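Local coordinates for putative uncharacterized protein (Archaeoglobus fulgidus, PDB 4KPP) that exchanges protons for calcium ions across the membrane, as a member of the sodium/calcium exchanger family of transporters, at residues A53-E58 / G192-L197; A86-A89 / E95-H98; G137-I142 / I382-R387; I295-S300 / S306-A311; L331-I336 / F376-E381. One frame throughout, in Å; residues are numbered along the deposited sequence.

Interaction 1 is the buried one, a helix crossing packed through a threonine, a proline and a leucine. The other four are partly buried. Interactions 2 and 4 lie side by side, their centres 8 Å apart. Both are short-range closures made by a tyrosine ring with an aliphatic carbon over one face, and they lie in different halves of the chain. Interactions 3 and 5 also touch and share helix 379-393. Their chemistry is more polar: a serine hydroxyl, a salt bridge between Arg139 and Glu381, a water, and a bound calcium ion in interaction 5. Interactions 2 and 5 lie on opposite sides of the chain's centre.

Interaction 1 of 5, residues A53-E58 / G192-L197; sequences AAETAE and GVPAYL
Thr56 of helix 32-60 is set between Pro194 and Leu197 of helix 193-199. Its side chain and that of Leu197 lie nearly perpendicular. Thr56 OG1 meets the Leu197 methyl CD1 at 3.3 Å. On the Pro194 side the same oxygen lies 3.4 Å from Pro194 CA. The other branch, Thr56 CG2, packs on Leu197 CB at 3.7 Å. The torsions explain this division. Thr56 CG2 stands anti to the backbone N, and OG1 is anti to the carbonyl carbon, chi1 -56°. That places OG1 beside its own backbone, where it is hydrogen-bonded to Trp52 O one turn earlier. The buried hydroxyl is therefore satisfied within its own helix. Towards Pro194 and Leu197 it offers only van der Waals contact.

Glu55 and Pro194 approach each other at a slant. The glutamate chain is extended beyond CG and runs past the proline ring. Its CB lies 4.0 Å from Pro194 CG, and its OE1 reaches the same ring carbon at 3.4 Å. A carboxylate oxygen thus rests against an aliphatic ring, with no charged partner in the 192-197 segment. The backbones come close at this point, with Thr56 CA 5.0 Å from Pro194 CA. Pro194 sits in the first turn of its helix, two residues after the N-cap residue Gly192.

The two short helix segments cross at -48°, their axes 8.7 Å apart. Helix 202-221 adds Arg205 and Val209 against Thr56, and Phe213 against Ala53 and Ala54. Trp52 of helix 32-60 touches both Val193 and Pro194.

Interaction 2 of 5, residues A86-A89 / E95-H98; sequences AWKA and EYVH
Lys88 and Ala89, near the end of helix 76-91, face Tyr96 and Val97 where helix 96-127 begins. Together they close the short connection between two consecutive helices. Lys88 comes first. Its CB sits over one face of the Tyr96 ring, 3.6 Å from the centroid and 18° off the ring normal, a CH-pi contact. The carbon is displaced toward the CG side of the ring, with Tyr96 CG 3.5 Å away. Beyond CB the lysine chain bends twice and carries its amine away from the 95-98 segment.

Ala89 follows. Its methyl lies 3.4 Å from Tyr96 O and 4.0 Å from Tyr96 CB. It also meets Val97, with CG2 4.3 Å from Ala89 CB. Tyr96 CG is anti to the carbonyl carbon, chi1 -68°, which turns a face of the ring to Lys88 CB. The ring's hydroxyl makes a weak hydrogen bond to Glu229.

With a serine in place of Tyr96, Lys88 CB would probably lose its aromatic cover and Glu229 this hydroxyl partner.

The chemistry is mostly apolar and local. Lysine contributes carbon here rather than charge, so the contact rests on dispersion and close fit.

Interaction 3 of 5, residues G137-I142 / I382-R387; sequences GIRLEI and IVESFR
The guanidinium of Arg139 has Glu384 CB over one face, NH2 being the nearest of its atoms at 3.8 Å. It lies at a steep helix-helix crossing, where the first turn of helix 138-152 meets helix 379-393 at -102°, with the axes of the short segments 8.4 Å apart. The guanidinium and the Glu384 carboxylate are nearly perpendicular. Glu384 OE1 lies 4.4 Å from Arg139 NE and well out of the guanidinium plane, so the two charges are merely near each other. The polar partner of Arg139 is elsewhere: NH2 forms a salt bridge with Glu381, one turn before Ser385. A second guanidinium, that of Arg387, has Val383 CG1 over one face and Glu384 OE2 at its edge, in a long salt bridge.

Arg139 and Ser385 lie at the closest point of the backbones, their CA atoms separated by 4.7 Å. The arginine chain is extended from CG to NE, and its CD passes over the backbone at Glu384 and Ser385. Ile142, one turn on, brings CG2 to 4.0 Å from Ser385 OG. It also touches Leu332, near the calcium site.

Ser385 OG is anti to its own N, chi1 168°, which aims the hydroxyl across the crossing. It donates to Arg139 O at 2.8 Å, with a C=O...donor angle of 143°, slightly tilted from the carbonyl plane.

Interaction 4 of 5, residues I295-S300 / S306-A311; sequences IIYSIS and SLPLDA
A helix end folds back here onto a short strand. Tyr297 of helix 288-299 packs on the segment that forms strand 307-308, which pairs antiparallel with strand 160-161. Leu307 CD1 lies over one face of the Tyr297 ring. It is 3.8 Å from the centroid and 16° off the ring normal, which makes a CH-pi contact. The nearest ring atom is Tyr297 CD1, at 3.7 Å. Tyr297 CG is anti to the backbone N, chi1 -177°, and this sends the ring off the helix toward the strand. Leu307 has the same first torsion, 176°, and the two side chains meet at a slant.

Pro308 stands nearly square to the tyrosine side chain. Its CD is 3.5 Å from Tyr297 OH and 3.7 Å from Tyr297 CZ. Just before the strand, Ser306 O approaches Tyr297 CE2 at 3.1 Å. This carbonyl meets ring carbon, while the Ser306 CB is directed away from the helix. The ring thus touches three successive residues. Ala89 of helix 76-91 packs on Tyr297 as well.

Replacing Tyr297 with an alanine would probably leave Leu307 CD1 without its aromatic face and open a gap between the helix and Pro308.

Within the connection, Ser298 OG is hydrogen-bonded to Gln305 N. Beyond the strand, Asp310 is the N-cap of helix 311-331, and its OD1 accepts from Gln313 N. The whole is a helix-to-strand connection, with the tyrosine packed against one strand of the two-stranded antiparallel sheet 160-161/307-308.

Interaction 5 of 5, residues L331-I336 / F376-E381; sequences LLDLKI and FAKRKE. With CA (calcium ion), chain D.
Glu381 and Leu332 run antiparallel alongside each other. From its CB, Glu381 meets Leu332 CB at 4.0 Å and lies close to Leu332 O. Its CG is next, 3.5 Å from Leu332 O. The chain bends there, chi2 -65°, and folds back along that carbonyl. At the tip, OE1 comes to 3.3 Å from Leu332 O. Both atoms are acceptors, so this approach is no bond. OE1 is held instead by a salt bridge to Arg139 of helix 138-152, which probably offsets the closeness of the two oxygens. A water lies within hydrogen-bonding distance of Leu332 O and Glu381 O, and it has more acceptors in reach than protons.

Lys378 brings its stem to Leu332, its CB 4.2 Å from Leu332 CD1. Its amine NZ ends 3.9 Å from both Asp333 CB and Asp333 OD2. The charge lies near the metal-bound carboxylate without direct contact.

Asp333 binds the calcium ion with both oxygens, OD1 at 2.4 Å and OD2 less closely. Lys335 O adds a ligand at 2.1 Å. Ile330 and Glu340 complete the protein part of the site. Asp333 OD1 also accepts from Lys335 N, from above the carboxylate plane, forming an Asx turn that draws the loop round the ion.

The loop follows helix 311-331 and leads into strand 335-337, which pairs antiparallel with strand 131-133. Ile142 of helix 138-152 packs on Leu331. The break between helices 357-377 and 379-393 falls at Lys378.

Interaction 1 of 5, residues A53-E58 / G192-L197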
# COMPACT_ATOMS: atom_id res chain seq x y z
N ALA A 53 -2.90 7.51 -15.18
CA ALA A 53 -1.89 7.16 -16.18
C ALA A 53 -1.69 5.65 -16.29
O ALA A 53 -1.55 5.11 -17.39
CB ALA A 53 -0.57 7.84 -15.85
N ALA A 54 -1.67 4.97 -15.15
CA ALA A 54 -1.45 3.53 -15.10
C ALA A 54 -2.62 2.76 -15.69
O ALA A 54 -2.44 1.71 -16.29
CB ALA A 54 -1.18 3.08 -13.68
N GLU A 55 -3.83 3.29 -15.50
CA GLU A 55 -5.04 2.64 -15.98
C GLU A 55 -5.20 2.77 -17.49
O GLU A 55 -5.77 1.89 -18.14
CB GLU A 55 -6.27 3.21 -15.27
CG GLU A 55 -6.40 2.76 -13.82
CD GLU A 55 -7.44 3.54 -13.05
OE1 GLU A 55 -7.80 4.66 -13.49
OE2 GLU A 55 -7.91 3.04 -12.01
N THR A 56 -4.69 3.87 -18.04
CA THR A 56 -4.70 4.07 -19.48
C THR A 56 -3.70 3.14 -20.14
O THR A 56 -4.00 2.51 -21.16
CB THR A 56 -4.34 5.52 -19.83
OG1 THR A 56 -5.24 6.41 -19.16
CG2 THR A 56 -4.43 5.75 -21.33
N ALA A 57 -2.51 3.05 -19.55
CA ALA A 57 -1.47 2.16 -20.04
C ALA A 57 -1.90 0.70 -19.94
O ALA A 57 -1.51 -0.13 -20.77
CB ALA A 57 -0.17 2.39 -19.26
N GLU A 58 -2.71 0.40 -18.94
CA GLU A 58 -3.20 -0.97 -18.74
C GLU A 58 -4.21 -1.35 -19.81
O GLU A 58 -4.23 -2.49 -20.29
CB GLU A 58 -3.81 -1.13 -17.35
CG GLU A 58 -4.25 -2.55 -17.03
CD GLU A 58 -4.90 -2.67 -15.66
OE1 GLU A 58 -5.12 -1.62 -15.02
OE2 GLU A 58 -5.19 -3.81 -15.23
N GLY A 192 -14.09 7.87 -17.01
CA GLY A 192 -13.52 9.12 -16.55
C GLY A 192 -12.28 9.48 -17.34
O GLY A 192 -12.26 9.35 -18.56
N VAL A 193 -11.25 9.93 -16.64
CA VAL A 193 -10.01 10.36 -17.28
C VAL A 193 -9.33 9.32 -18.19
O VAL A 193 -8.96 9.64 -19.32
CB VAL A 193 -9.01 10.97 -16.26
CG1 VAL A 193 -7.66 11.23 -16.91
CG2 VAL A 193 -9.59 12.25 -15.67
N PRO A 194 -9.18 8.06 -17.71
CA PRO A 194 -8.57 7.06 -18.60
C PRO A 194 -9.35 6.83 -19.90
O PRO A 194 -8.74 6.56 -20.93
CB PRO A 194 -8.57 5.79 -17.75
CG PRO A 194 -8.55 6.28 -16.35
CD PRO A 194 -9.38 7.53 -16.35
N ALA A 195 -10.68 6.93 -19.84
CA ALA A 195 -11.51 6.75 -21.03
C ALA A 195 -11.24 7.86 -22.05
O ALA A 195 -11.22 7.62 -23.26
CB ALA A 195 -12.98 6.70 -20.66
N TYR A 196 -11.06 9.08 -21.56
CA TYR A 196 -10.70 10.21 -22.42
C TYR A 196 -9.30 10.04 -22.99
O TYR A 196 -9.05 10.37 -24.16
CB TYR A 196 -10.82 11.53 -21.66
CG TYR A 196 -9.98 12.66 -22.21
CD1 TYR A 196 -10.22 13.18 -23.48
CD2 TYR A 196 -8.95 13.22 -21.46
CE1 TYR A 196 -9.46 14.22 -23.98
CE2 TYR A 196 -8.18 14.26 -21.96
CZ TYR A 196 -8.44 14.75 -23.21
OH TYR A 196 -7.67 15.79 -23.70
N LEU A 197 -8.38 9.54 -22.18
CA LEU A 197 -7.02 9.30 -22.64
C LEU A 197 -6.98 8.19 -23.68
O LEU A 197 -6.21 8.25 -24.65
CB LEU A 197 -6.09 9.00 -21.46
CG LEU A 197 -5.89 10.15 -20.48
CD1 LEU A 197 -5.04 9.73 -19.29
CD2 LEU A 197 -5.28 11.36 -21.18

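Interaction 2 of 5, residues A86-A89 / E95-H98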
# COMPACT_ATOMS: atom_id res chain seq x y z
N ALA A 86 13.79 5.93 5.21
CA ALA A 86 14.89 4.97 5.11
C ALA A 86 16.18 5.65 4.64
O ALA A 86 17.27 5.30 5.09
CB ALA A 86 14.52 3.80 4.21
N TRP A 87 16.05 6.62 3.73
CA TRP A 87 17.21 7.36 3.25
C TRP A 87 17.86 8.16 4.38
O TRP A 87 19.07 8.11 4.57
CB TRP A 87 16.85 8.29 2.09
CG TRP A 87 18.05 9.02 1.53
CD1 TRP A 87 18.58 10.20 1.98
CD2 TRP A 87 18.87 8.60 0.44
NE1 TRP A 87 19.67 10.54 1.23
CE2 TRP A 87 19.87 9.58 0.27
CE3 TRP A 87 18.85 7.50 -0.43
CZ2 TRP A 87 20.85 9.48 -0.72
CZ3 TRP A 87 19.82 7.41 -1.41
CH2 TRP A 87 20.81 8.40 -1.55
N LYS A 88 17.03 8.88 5.13
CA LYS A 88 17.51 9.64 6.28
C LYS A 88 18.10 8.71 7.34
O LYS A 88 19.08 9.05 8.00
CB LYS A 88 16.39 10.48 6.88
CG LYS A 88 15.76 11.46 5.88
CD LYS A 88 16.77 12.49 5.39
CE LYS A 88 17.31 13.34 6.53
NZ LYS A 88 18.29 14.36 6.05
N ALA A 89 17.51 7.53 7.49
CA ALA A 89 17.97 6.54 8.46
C ALA A 89 19.42 6.13 8.22
O ALA A 89 20.19 5.95 9.17
CB ALA A 89 17.06 5.32 8.46
N GLU A 95 16.49 8.98 14.96
CA GLU A 95 15.11 8.51 15.04
C GLU A 95 14.58 7.97 13.72
O GLU A 95 13.61 7.22 13.70
CB GLU A 95 14.20 9.63 15.56
CG GLU A 95 14.44 9.99 17.02
CD GLU A 95 14.23 8.80 17.94
OE1 GLU A 95 13.08 8.31 18.04
OE2 GLU A 95 15.21 8.36 18.57
N TYR A 96 15.22 8.35 12.62
CA TYR A 96 14.77 7.91 11.29
C TYR A 96 14.88 6.40 11.11
O TYR A 96 14.19 5.82 10.27
CB TYR A 96 15.54 8.65 10.19
CG TYR A 96 15.23 10.14 10.12
CD1 TYR A 96 14.02 10.59 9.62
CD2 TYR A 96 16.16 11.08 10.54
CE1 TYR A 96 13.72 11.93 9.54
CE2 TYR A 96 15.88 12.44 10.46
CZ TYR A 96 14.65 12.86 9.96
OH TYR A 96 14.36 14.20 9.88
N VAL A 97 15.73 5.76 11.92
CA VAL A 97 15.84 4.30 11.92
C VAL A 97 14.52 3.65 12.33
O VAL A 97 14.07 2.69 11.70
CB VAL A 97 16.95 3.83 12.88
CG1 VAL A 97 17.01 2.31 12.93
CG2 VAL A 97 18.31 4.41 12.47
N HIS A 98 13.92 4.17 13.40
CA HIS A 98 12.64 3.64 13.87
C HIS A 98 11.51 4.06 12.95
O HIS A 98 10.59 3.28 12.71
CB HIS A 98 12.35 4.12 15.30
CG HIS A 98 13.53 4.05 16.22
ND1 HIS A 98 14.12 2.85 16.58
CD2 HIS A 98 14.22 5.02 16.86
CE1 HIS A 98 15.13 3.09 17.39
NE2 HIS A 98 15.21 4.40 17.59

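Interaction 3 of 5, residues G137-I142 / I382-R387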
# COMPACT_ATOMS: atom_id res chain seq x y z
N GLY A 137 -8.66 -16.07 -8.62
CA GLY A 137 -7.29 -15.64 -8.83
C GLY A 137 -6.64 -15.12 -7.56
O GLY A 137 -5.42 -15.00 -7.50
N ILE A 138 -7.45 -14.82 -6.55
CA ILE A 138 -6.96 -14.33 -5.27
C ILE A 138 -6.04 -15.35 -4.59
O ILE A 138 -5.14 -14.97 -3.83
CB ILE A 138 -8.14 -13.89 -4.36
CG1 ILE A 138 -8.58 -12.47 -4.73
CG2 ILE A 138 -7.77 -13.90 -2.89
CD1 ILE A 138 -7.47 -11.45 -4.61
N ARG A 139 -6.23 -16.63 -4.89
CA ARG A 139 -5.40 -17.69 -4.32
C ARG A 139 -3.91 -17.47 -4.59
O ARG A 139 -3.06 -17.95 -3.85
CB ARG A 139 -5.82 -19.06 -4.84
CG ARG A 139 -7.24 -19.47 -4.50
CD ARG A 139 -7.44 -20.96 -4.76
NE ARG A 139 -8.84 -21.31 -5.03
CZ ARG A 139 -9.71 -21.68 -4.10
NH1 ARG A 139 -10.96 -21.98 -4.44
NH2 ARG A 139 -9.34 -21.74 -2.83
N LEU A 140 -3.61 -16.75 -5.67
CA LEU A 140 -2.25 -16.37 -5.99
C LEU A 140 -1.69 -15.49 -4.87
O LEU A 140 -0.70 -15.84 -4.22
CB LEU A 140 -2.21 -15.62 -7.32
CG LEU A 140 -0.94 -15.62 -8.20
CD1 LEU A 140 -0.91 -14.38 -9.08
CD2 LEU A 140 0.35 -15.73 -7.40
N GLU A 141 -2.33 -14.34 -4.65
CA GLU A 141 -1.86 -13.39 -3.65
C GLU A 141 -1.88 -13.99 -2.24
O GLU A 141 -1.04 -13.66 -1.42
CB GLU A 141 -2.66 -12.08 -3.68
CG GLU A 141 -3.89 -12.10 -4.56
CD GLU A 141 -3.58 -11.84 -6.03
OE1 GLU A 141 -2.88 -10.85 -6.33
OE2 GLU A 141 -4.04 -12.64 -6.87
N ILE A 142 -2.84 -14.88 -1.99
CA ILE A 142 -2.93 -15.58 -0.70
C ILE A 142 -1.65 -16.37 -0.42
O ILE A 142 -1.11 -16.33 0.69
CB ILE A 142 -4.14 -16.54 -0.66
CG1 ILE A 142 -5.44 -15.74 -0.67
CG2 ILE A 142 -4.08 -17.44 0.56
CD1 ILE A 142 -6.69 -16.61 -0.62
N ILE A 382 -5.67 -23.90 1.56
CA ILE A 382 -4.25 -23.60 1.52
C ILE A 382 -3.57 -24.49 0.48
O ILE A 382 -2.72 -24.03 -0.28
CB ILE A 382 -3.59 -23.79 2.89
CG1 ILE A 382 -4.28 -22.90 3.93
CG2 ILE A 382 -2.10 -23.48 2.83
CD1 ILE A 382 -3.77 -23.11 5.34
N VAL A 383 -3.97 -25.76 0.45
CA VAL A 383 -3.50 -26.69 -0.57
C VAL A 383 -3.91 -26.20 -1.96
O VAL A 383 -3.12 -26.25 -2.90
CB VAL A 383 -4.06 -28.11 -0.34
CG1 VAL A 383 -3.86 -28.98 -1.57
CG2 VAL A 383 -3.41 -28.75 0.88
N GLU A 384 -5.15 -25.73 -2.07
CA GLU A 384 -5.64 -25.19 -3.34
C GLU A 384 -4.83 -23.99 -3.81
O GLU A 384 -4.49 -23.88 -4.99
CB GLU A 384 -7.12 -24.84 -3.23
CG GLU A 384 -8.03 -25.93 -3.74
CD GLU A 384 -7.72 -26.31 -5.18
OE1 GLU A 384 -7.63 -25.39 -6.02
OE2 GLU A 384 -7.54 -27.51 -5.45
N SER A 385 -4.52 -23.09 -2.87
CA SER A 385 -3.69 -21.93 -3.14
C SER A 385 -2.30 -22.34 -3.63
O SER A 385 -1.68 -21.64 -4.43
CB SER A 385 -3.57 -21.07 -1.89
OG SER A 385 -2.56 -20.09 -2.04
N PHE A 386 -1.83 -23.48 -3.14
CA PHE A 386 -0.55 -24.03 -3.54
C PHE A 386 -0.62 -24.55 -4.97
O PHE A 386 0.34 -24.42 -5.74
CB PHE A 386 -0.14 -25.15 -2.58
CG PHE A 386 1.02 -25.96 -3.06
CD1 PHE A 386 2.32 -25.52 -2.87
CD2 PHE A 386 0.82 -27.19 -3.68
CE1 PHE A 386 3.39 -26.27 -3.31
CE2 PHE A 386 1.89 -27.94 -4.12
CZ PHE A 386 3.18 -27.48 -3.93
N ARG A 387 -1.75 -25.15 -5.32
CA ARG A 387 -1.95 -25.70 -6.66
C ARG A 387 -2.17 -24.62 -7.71
O ARG A 387 -1.81 -24.80 -8.88
CB ARG A 387 -3.11 -26.70 -6.66
CG ARG A 387 -2.74 -28.06 -6.12
CD ARG A 387 -3.97 -28.88 -5.78
NE ARG A 387 -3.61 -30.24 -5.41
CZ ARG A 387 -4.42 -31.08 -4.77
NH1 ARG A 387 -5.64 -30.70 -4.42
NH2 ARG A 387 -4.01 -32.31 -4.48

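Interaction 4 of 5, residues I295-S300 / S306-A311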
# COMPACT_ATOMS: atom_id res chain seq x y z
N ILE A 295 17.00 -1.97 1.66
CA ILE A 295 17.96 -1.69 0.59
C ILE A 295 18.41 -0.23 0.64
O ILE A 295 19.61 0.05 0.62
CB ILE A 295 17.38 -2.01 -0.81
CG1 ILE A 295 17.38 -3.53 -1.05
CG2 ILE A 295 18.18 -1.33 -1.90
CD1 ILE A 295 16.71 -3.94 -2.35
N ILE A 296 17.45 0.68 0.71
CA ILE A 296 17.73 2.11 0.79
C ILE A 296 18.60 2.44 2.00
O ILE A 296 19.49 3.29 1.92
CB ILE A 296 16.42 2.94 0.82
CG1 ILE A 296 15.76 2.95 -0.56
CG2 ILE A 296 16.68 4.37 1.26
CD1 ILE A 296 14.50 3.79 -0.63
N TYR A 297 18.36 1.75 3.11
CA TYR A 297 19.16 1.93 4.32
C TYR A 297 20.65 1.66 4.08
O TYR A 297 21.51 2.32 4.67
CB TYR A 297 18.63 1.03 5.45
CG TYR A 297 19.35 1.20 6.77
CD1 TYR A 297 19.15 2.34 7.55
CD2 TYR A 297 20.21 0.23 7.25
CE1 TYR A 297 19.80 2.50 8.76
CE2 TYR A 297 20.86 0.38 8.46
CZ TYR A 297 20.65 1.51 9.21
OH TYR A 297 21.29 1.68 10.42
N SER A 298 20.95 0.71 3.20
CA SER A 298 22.33 0.41 2.85
C SER A 298 22.87 1.40 1.81
O SER A 298 24.03 1.80 1.88
CB SER A 298 22.47 -1.02 2.33
OG SER A 298 22.39 -1.96 3.38
N ILE A 299 22.02 1.78 0.86
CA ILE A 299 22.44 2.67 -0.21
C ILE A 299 22.77 4.07 0.30
O ILE A 299 23.82 4.63 -0.04
CB ILE A 299 21.36 2.77 -1.32
CG1 ILE A 299 21.17 1.41 -1.99
CG2 ILE A 299 21.75 3.82 -2.35
CD1 ILE A 299 20.21 1.44 -3.16
N SER A 300 21.89 4.63 1.12
CA SER A 300 22.06 5.99 1.63
C SER A 300 23.28 6.13 2.54
O SER A 300 23.82 7.22 2.71
CB SER A 300 20.80 6.46 2.37
OG SER A 300 20.54 5.65 3.51
N SER A 306 22.56 -3.91 7.87
CA SER A 306 21.24 -4.39 8.25
C SER A 306 20.45 -3.28 8.94
O SER A 306 21.01 -2.47 9.68
CB SER A 306 21.37 -5.59 9.20
OG SER A 306 21.95 -6.70 8.54
N LEU A 307 19.15 -3.24 8.68
CA LEU A 307 18.28 -2.25 9.31
C LEU A 307 17.91 -2.73 10.71
O LEU A 307 17.18 -3.71 10.85
CB LEU A 307 17.03 -2.02 8.47
CG LEU A 307 15.97 -1.07 9.02
CD1 LEU A 307 16.53 0.33 9.19
CD2 LEU A 307 14.76 -1.04 8.10
N PRO A 308 18.41 -2.03 11.74
CA PRO A 308 18.19 -2.46 13.13
C PRO A 308 16.71 -2.40 13.50
O PRO A 308 15.96 -1.60 12.95
CB PRO A 308 18.99 -1.44 13.95
CG PRO A 308 19.93 -0.80 12.98
CD PRO A 308 19.21 -0.80 11.67
N LEU A 309 16.32 -3.26 14.43
CA LEU A 309 14.95 -3.32 14.90
C LEU A 309 14.99 -3.35 16.42
O LEU A 309 15.37 -4.37 17.01
CB LEU A 309 14.28 -4.58 14.36
CG LEU A 309 12.91 -4.54 13.66
CD1 LEU A 309 12.82 -3.41 12.64
CD2 LEU A 309 12.65 -5.89 13.00
N ASP A 310 14.63 -2.24 17.06
CA ASP A 310 14.64 -2.18 18.51
C ASP A 310 13.45 -2.95 19.10
O ASP A 310 12.69 -3.57 18.36
CB ASP A 310 14.69 -0.73 19.01
CG ASP A 310 13.39 0.03 18.76
OD1 ASP A 310 12.56 -0.42 17.95
OD2 ASP A 310 13.20 1.10 19.38
N ALA A 311 13.30 -2.90 20.42
CA ALA A 311 12.20 -3.59 21.08
C ALA A 311 10.85 -3.16 20.53
O ALA A 311 10.03 -4.00 20.16
CB ALA A 311 12.26 -3.36 22.59

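Interaction 5 of 5, residues L331-I336 / F376-E381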
# COMPACT_ATOMS: atom_id res chain seq x y z
N LEU A 331 -9.07 -14.69 4.05
CA LEU A 331 -9.20 -14.73 2.59
C LEU A 331 -9.34 -16.14 2.03
O LEU A 331 -9.71 -16.32 0.87
CB LEU A 331 -7.99 -14.05 1.94
CG LEU A 331 -7.74 -12.59 2.31
CD1 LEU A 331 -6.49 -12.08 1.60
CD2 LEU A 331 -8.95 -11.72 1.98
N LEU A 332 -9.03 -17.15 2.84
CA LEU A 332 -8.98 -18.54 2.37
C LEU A 332 -10.29 -19.07 1.78
O LEU A 332 -10.28 -19.86 0.84
CB LEU A 332 -8.48 -19.47 3.48
CG LEU A 332 -6.97 -19.44 3.76
CD1 LEU A 332 -6.65 -20.28 4.98
CD2 LEU A 332 -6.18 -19.92 2.55
N ASP A 333 -11.43 -18.64 2.33
CA ASP A 333 -12.73 -19.08 1.82
C ASP A 333 -13.18 -18.26 0.61
O ASP A 333 -14.30 -18.42 0.13
CB ASP A 333 -13.78 -19.05 2.94
CG ASP A 333 -13.86 -17.72 3.64
OD1 ASP A 333 -13.10 -16.80 3.26
OD2 ASP A 333 -14.68 -17.58 4.57
N LEU A 334 -12.30 -17.39 0.13
CA LEU A 334 -12.58 -16.49 -1.00
C LEU A 334 -13.82 -15.63 -0.76
O LEU A 334 -14.54 -15.27 -1.69
CB LEU A 334 -12.72 -17.27 -2.31
CG LEU A 334 -11.45 -17.94 -2.84
CD1 LEU A 334 -11.68 -18.61 -4.18
CD2 LEU A 334 -10.33 -16.92 -2.94
N LYS A 335 -14.05 -15.29 0.51
CA LYS A 335 -15.17 -14.45 0.90
C LYS A 335 -14.81 -13.58 2.10
O LYS A 335 -14.05 -14.00 2.97
CB LYS A 335 -16.39 -15.30 1.23
N ILE A 336 -15.34 -12.36 2.13
CA ILE A 336 -15.16 -11.48 3.29
C ILE A 336 -16.51 -11.16 3.91
O ILE A 336 -17.30 -10.41 3.35
CB ILE A 336 -14.43 -10.18 2.91
CG1 ILE A 336 -13.08 -10.48 2.27
CG2 ILE A 336 -14.24 -9.30 4.15
CD1 ILE A 336 -12.29 -9.24 1.90
N PHE A 376 -6.77 -24.41 10.16
CA PHE A 376 -6.92 -25.86 10.31
C PHE A 376 -8.19 -26.38 9.66
O PHE A 376 -8.22 -27.50 9.15
CB PHE A 376 -6.87 -26.26 11.78
N ALA A 377 -9.25 -25.57 9.67
CA ALA A 377 -10.52 -25.96 9.06
C ALA A 377 -10.52 -25.73 7.55
O ALA A 377 -11.31 -26.35 6.83
CB ALA A 377 -11.68 -25.23 9.72
N LYS A 378 -9.65 -24.85 7.08
CA LYS A 378 -9.59 -24.51 5.67
C LYS A 378 -8.28 -24.95 5.05
O LYS A 378 -7.74 -24.29 4.16
CB LYS A 378 -9.76 -23.00 5.48
CG LYS A 378 -11.00 -22.41 6.13
CD LYS A 378 -12.26 -22.87 5.43
CE LYS A 378 -13.50 -22.34 6.14
NZ LYS A 378 -13.42 -20.87 6.35
N ARG A 379 -7.75 -26.07 5.53
CA ARG A 379 -6.46 -26.57 5.07
C ARG A 379 -6.47 -26.96 3.60
O ARG A 379 -5.44 -26.91 2.93
CB ARG A 379 -5.99 -27.75 5.93
CG ARG A 379 -6.99 -28.89 6.00
CD ARG A 379 -6.42 -30.05 6.79
NE ARG A 379 -7.44 -31.03 7.13
CZ ARG A 379 -8.14 -31.01 8.26
NH1 ARG A 379 -7.94 -30.06 9.15
NH2 ARG A 379 -9.05 -31.95 8.49
N LYS A 380 -7.64 -27.34 3.10
CA LYS A 380 -7.78 -27.66 1.68
C LYS A 380 -7.63 -26.41 0.83
O LYS A 380 -7.16 -26.46 -0.31
CB LYS A 380 -9.13 -28.33 1.41
N GLU A 381 -8.03 -25.27 1.40
CA GLU A 381 -7.94 -23.99 0.69
C GLU A 381 -6.49 -23.53 0.57
O GLU A 381 -6.12 -22.86 -0.39
CB GLU A 381 -8.79 -22.93 1.40
CG GLU A 381 -10.26 -23.31 1.54
CD GLU A 381 -10.96 -23.43 0.21
OE1 GLU A 381 -10.52 -22.76 -0.75
OE2 GLU A 381 -11.95 -24.19 0.11
CA CA D . -13.75 -15.07 4.81
O HOH W 1 -8.17 -20.68 -0.98